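Side-chain contacts in phosphoserine phosphatase RsbX (Bacillus subtilis, PDB 3W42), which dephosphorylates the phosphoserine of RsbS and so acts as a negative regulator of sigma-B in the general stress response: residues G119-P124 and D162-L167; S91-N96 and V110-H115. All blocks are in the same frame, centred on the assembly; numbering follows the deposited sequence.

Interaction 1. Residues G119-P124 and D162-L167; sequences GESFYP and DIRSHL
Y123 swings its ring toward the helix with CG anti to the backbone N (chi1 -165°), and R164 answers with a side chain extended from CG to NE. Together they bridge the short edge strand 121-122 and the first turn of helix 163-169. R164 NE arrives at the ring edge, in the ring plane, 3.6 Å from Y123 CD2. Because NE sits at the edge and not over a face, with the two planes 71° apart, this is not a cation-pi stack. R164 NH2 also packs on Y123 CB, at 3.6 Å.

S121 presents OG over one guanidinium face, where OG is 2.6 Å from R164 NH2. The angle is too poor for a hydrogen bond, and the closeness is doubtful because R164 was modelled in two conformers.

Near the hydroxyl end of the tyrosine, obliquely placed, I163 CG2 is 3.6 Å from Y123 OH and 3.8 Å from Y123 CE2. I163 and Y123 both touch I113 of the neighbouring strand. D162 is the N-cap, its OD1 accepting a weak bond from S165 N at 3.4 Å; separately, S165 OG donates to D162 O at 2.7 Å, in the carbonyl plane.

In the conformer given, no hydrogen bond crosses between the segments, and cohesion here rests on apolar and van der Waals contact; the second conformer of R164 suggests that its charged end is probably not held in a single place.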
# COMPACT_ATOMS: atom_id res chain seq x y z
N GLY A 119 -4.91 -15.25 -14.42
CA GLY A 119 -5.94 -15.48 -13.43
C GLY A 119 -5.54 -15.87 -12.05
O GLY A 119 -6.45 -16.14 -11.29
N GLU A 120 -4.22 -15.92 -11.79
CA GLU A 120 -3.56 -16.11 -10.51
C GLU A 120 -3.59 -14.80 -9.70
O GLU A 120 -3.56 -13.69 -10.23
CB GLU A 120 -2.13 -16.54 -10.84
CG GLU A 120 -1.05 -16.59 -9.80
CD GLU A 120 0.29 -17.00 -10.46
OE1 GLU A 120 0.35 -18.16 -10.99
OE2 GLU A 120 1.25 -16.18 -10.50
N SER A 121 -3.95 -14.89 -8.48
CA SER A 121 -3.80 -13.65 -7.73
C SER A 121 -2.88 -13.97 -6.55
O SER A 121 -2.92 -15.09 -5.94
CB SER A 121 -5.16 -13.22 -7.25
OG SER A 121 -5.73 -14.21 -6.38
N PHE A 122 -2.11 -13.00 -6.16
CA PHE A 122 -1.42 -12.97 -4.88
C PHE A 122 -2.27 -12.13 -3.96
O PHE A 122 -2.48 -10.94 -4.25
CB PHE A 122 -0.04 -12.41 -5.03
CG PHE A 122 0.70 -12.34 -3.70
CD1 PHE A 122 0.88 -13.47 -2.94
CD2 PHE A 122 1.09 -11.11 -3.17
CE1 PHE A 122 1.50 -13.42 -1.67
CE2 PHE A 122 1.80 -11.06 -1.95
CZ PHE A 122 2.02 -12.21 -1.21
N TYR A 123 -2.77 -12.69 -2.88
CA TYR A 123 -3.76 -12.04 -2.03
C TYR A 123 -3.55 -12.58 -0.63
O TYR A 123 -4.38 -13.34 -0.08
CB TYR A 123 -5.19 -12.28 -2.52
CG TYR A 123 -6.24 -11.36 -1.91
CD1 TYR A 123 -6.07 -10.50 -0.83
CD2 TYR A 123 -7.46 -11.35 -2.54
CE1 TYR A 123 -7.21 -9.68 -0.40
CE2 TYR A 123 -8.56 -10.59 -2.13
CZ TYR A 123 -8.40 -9.75 -1.04
OH TYR A 123 -9.38 -8.89 -0.54
N PRO A 124 -2.47 -12.17 0.02
CA PRO A 124 -2.19 -12.66 1.33
C PRO A 124 -3.25 -12.29 2.36
O PRO A 124 -3.79 -11.19 2.31
CB PRO A 124 -0.82 -12.06 1.68
CG PRO A 124 -0.75 -10.87 0.84
CD PRO A 124 -1.42 -11.23 -0.44
N ASP A 162 -15.34 -7.82 -3.85
CA ASP A 162 -14.58 -8.59 -4.75
C ASP A 162 -13.55 -7.78 -5.49
O ASP A 162 -13.66 -7.46 -6.67
CB ASP A 162 -15.49 -9.33 -5.74
CG ASP A 162 -14.78 -10.24 -6.71
OD1 ASP A 162 -13.59 -10.52 -6.56
OD2 ASP A 162 -15.51 -10.85 -7.56
N ILE A 163 -12.50 -7.38 -4.78
CA ILE A 163 -11.48 -6.53 -5.37
C ILE A 163 -10.84 -7.07 -6.59
O ILE A 163 -10.48 -6.35 -7.52
CB ILE A 163 -10.47 -6.08 -4.29
CG1 ILE A 163 -9.53 -4.99 -4.74
CG2 ILE A 163 -9.64 -7.30 -3.77
CD1 ILE A 163 -10.22 -3.76 -5.11
N ARG A 164 -10.65 -8.38 -6.63
CA ARG A 164 -10.00 -9.03 -7.77
C ARG A 164 -10.75 -8.71 -9.04
O ARG A 164 -10.14 -8.53 -10.08
CB ARG A 164 -9.98 -10.53 -7.55
CG ARG A 164 -8.95 -11.04 -6.58
CD ARG A 164 -9.11 -12.54 -6.46
NE ARG A 164 -8.09 -13.13 -5.61
CZ ARG A 164 -8.16 -14.32 -5.04
NH1 ARG A 164 -9.23 -15.09 -5.26
NH2 ARG A 164 -7.14 -14.73 -4.29
N SER A 165 -12.07 -8.67 -8.99
CA SER A 165 -12.84 -8.41 -10.18
C SER A 165 -12.57 -7.01 -10.77
O SER A 165 -12.55 -6.83 -11.97
CB SER A 165 -14.34 -8.62 -9.90
OG SER A 165 -14.93 -7.62 -9.09
N HIS A 166 -12.38 -6.02 -9.87
CA HIS A 166 -12.11 -4.70 -10.34
C HIS A 166 -10.76 -4.66 -11.04
O HIS A 166 -10.57 -3.97 -12.04
CB HIS A 166 -12.15 -3.70 -9.15
CG HIS A 166 -13.51 -3.56 -8.57
ND1 HIS A 166 -14.35 -2.57 -9.00
CD2 HIS A 166 -14.15 -4.28 -7.64
CE1 HIS A 166 -15.49 -2.69 -8.33
NE2 HIS A 166 -15.41 -3.72 -7.49
N LEU A 167 -9.76 -5.32 -10.46
CA LEU A 167 -8.42 -5.40 -11.07
C LEU A 167 -8.50 -6.11 -12.40
O LEU A 167 -7.85 -5.69 -13.35
CB LEU A 167 -7.46 -6.14 -10.15
CG LEU A 167 -7.16 -5.44 -8.80
CD1 LEU A 167 -6.27 -6.37 -7.96
CD2 LEU A 167 -6.44 -4.19 -8.99

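Interaction 2. Residues S91-N96 and V110-H115; sequences SILKIN and VRFILH
S91 and V110 make the polar part of this buried contact. S91 OG lies 3.0 Å from V110 O, a weak hydrogen bond that is not settled, since the same hydroxyl proton has another acceptor within reach. The stronger partner of S91 OG is S106 OG, and Y104 OH also bonds to it, so the hydroxyl sits in a small polar cluster inside the core. Its direction follows from chi1 of -61°, which sets OG beside the backbone N.

Van der Waals contact accompanies the polar one: S91 OG is 3.4 Å from V110 CB, and S91 CB is 3.9 Å from V110 CG1.

The apolar part is L93 against F112. Both side chains leave their strands with CG anti to the backbone N, and they cross at about a right angle. The leucine straddles the far end of the ring with its two methyls: L93 CD1 is 3.8 Å from F112 CZ, and L93 CD2 is 3.9 Å from F112 CE1. L93 also touches C40 and F102, while the F112 ring meets that of Y104 with their planes about 30° apart.

No backbone hydrogen bond joins the segments, because strands 88-96 and 111-115 belong to different antiparallel sheets. Side chains meeting between two such sheets, with helices outside, form the central beta sandwich of the PPM (PP2C-type) phosphatase fold.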
# COMPACT_ATOMS: atom_id res chain seq x y z
N SER A 91 2.08 -1.76 5.07
CA SER A 91 2.50 -2.64 4.00
C SER A 91 3.51 -1.97 3.17
O SER A 91 3.39 -0.78 2.82
CB SER A 91 1.34 -3.03 3.14
OG SER A 91 0.37 -3.72 3.95
N ILE A 92 4.60 -2.69 2.80
CA ILE A 92 5.70 -2.17 2.03
C ILE A 92 5.98 -3.10 0.85
O ILE A 92 6.09 -4.31 1.01
CB ILE A 92 6.98 -2.05 2.86
CG1 ILE A 92 6.70 -1.15 4.09
CG2 ILE A 92 8.10 -1.36 2.05
CD1 ILE A 92 7.94 -0.98 5.02
N LEU A 93 6.03 -2.53 -0.35
CA LEU A 93 6.21 -3.23 -1.61
C LEU A 93 7.40 -2.64 -2.35
O LEU A 93 7.47 -1.43 -2.55
CB LEU A 93 4.96 -3.08 -2.45
CG LEU A 93 4.97 -3.67 -3.86
CD1 LEU A 93 5.11 -5.19 -3.84
CD2 LEU A 93 3.74 -3.27 -4.64
N LYS A 94 8.29 -3.49 -2.84
CA LYS A 94 9.36 -3.10 -3.76
C LYS A 94 9.24 -3.93 -5.02
O LYS A 94 8.88 -5.11 -4.97
CB LYS A 94 10.73 -3.28 -3.12
CG LYS A 94 11.11 -2.18 -2.11
CD LYS A 94 12.38 -2.46 -1.32
CE LYS A 94 13.63 -2.59 -2.21
NZ LYS A 94 14.15 -1.33 -2.67
N ILE A 95 9.54 -3.31 -6.15
CA ILE A 95 9.49 -3.96 -7.46
C ILE A 95 10.76 -3.68 -8.20
O ILE A 95 11.19 -2.54 -8.32
CB ILE A 95 8.27 -3.55 -8.28
CG1 ILE A 95 6.98 -3.67 -7.49
CG2 ILE A 95 8.30 -4.33 -9.59
CD1 ILE A 95 5.70 -3.22 -8.23
N ASN A 96 11.39 -4.72 -8.76
CA ASN A 96 12.48 -4.57 -9.71
C ASN A 96 11.94 -4.90 -11.12
O ASN A 96 11.47 -6.01 -11.36
CB ASN A 96 13.65 -5.53 -9.34
CG ASN A 96 14.76 -5.32 -10.32
OD1 ASN A 96 14.71 -5.78 -11.45
ND2 ASN A 96 15.80 -4.52 -9.91
N VAL A 110 -3.63 -3.48 6.33
CA VAL A 110 -3.48 -2.89 5.03
C VAL A 110 -3.28 -4.00 4.03
O VAL A 110 -2.40 -4.87 4.21
CB VAL A 110 -2.25 -1.87 5.02
CG1 VAL A 110 -2.09 -1.26 3.64
CG2 VAL A 110 -2.44 -0.81 6.07
N ARG A 111 -4.13 -4.09 3.03
CA ARG A 111 -4.22 -5.25 2.15
C ARG A 111 -3.51 -5.01 0.82
O ARG A 111 -3.46 -3.88 0.34
CB ARG A 111 -5.65 -5.59 1.89
CG ARG A 111 -6.54 -5.86 3.16
CD ARG A 111 -5.96 -6.85 4.07
NE ARG A 111 -5.87 -8.18 3.50
CZ ARG A 111 -6.84 -9.09 3.47
NH1 ARG A 111 -8.00 -8.85 4.13
NH2 ARG A 111 -6.64 -10.26 2.86
N PHE A 112 -3.00 -6.07 0.25
CA PHE A 112 -2.33 -6.06 -1.03
C PHE A 112 -2.88 -7.21 -1.86
O PHE A 112 -2.97 -8.35 -1.40
CB PHE A 112 -0.81 -6.26 -0.84
CG PHE A 112 0.01 -6.45 -2.08
CD1 PHE A 112 -0.10 -5.63 -3.20
CD2 PHE A 112 1.02 -7.42 -2.12
CE1 PHE A 112 0.75 -5.78 -4.28
CE2 PHE A 112 1.86 -7.58 -3.19
CZ PHE A 112 1.73 -6.77 -4.30
N ILE A 113 -3.27 -6.89 -3.10
CA ILE A 113 -3.77 -7.87 -4.04
C ILE A 113 -3.09 -7.62 -5.37
O ILE A 113 -3.16 -6.49 -5.88
CB ILE A 113 -5.36 -7.75 -4.23
CG1 ILE A 113 -6.09 -7.85 -2.88
CG2 ILE A 113 -5.77 -8.85 -5.21
CD1 ILE A 113 -6.32 -6.57 -2.16
N LEU A 114 -2.45 -8.63 -5.94
CA LEU A 114 -1.83 -8.54 -7.27
C LEU A 114 -2.50 -9.60 -8.14
O LEU A 114 -2.50 -10.77 -7.85
CB LEU A 114 -0.32 -8.68 -7.18
CG LEU A 114 0.45 -8.54 -8.54
CD1 LEU A 114 1.84 -7.84 -8.33
CD2 LEU A 114 0.51 -9.85 -9.32
N HIS A 115 -3.11 -9.12 -9.23
CA HIS A 115 -3.87 -9.92 -10.20
C HIS A 115 -3.00 -10.13 -11.41
O HIS A 115 -2.51 -9.20 -12.00
CB HIS A 115 -5.14 -9.13 -10.66
CG HIS A 115 -5.89 -9.80 -11.79
ND1 HIS A 115 -6.72 -10.87 -11.63
CD2 HIS A 115 -5.79 -9.62 -13.11
CE1 HIS A 115 -7.14 -11.31 -12.80
NE2 HIS A 115 -6.54 -10.58 -13.73

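How the interactions relate
The two interactions, centred 12 Å apart, meet through the six-stranded sheet, in which strands 111-115 and 121-122 are neighbours. F122 N probably bonds to L114 O at 2.8 Å, and P124 O to R111 NH2 at 3.0 Å. Y123 CE1 packs on I113 CG1 at 3.3 Å. Strand 111-115 thus serves both: F112 faces the other sheet in interaction 2, while I113 lies on the helix side with interaction 1. Interaction 2 approaches the metal site, the V110 side chain lying about 8 Å from the manganese ion, which is bound by D44, D156 and D189. V110 also touches V42, on the strand that carries D44.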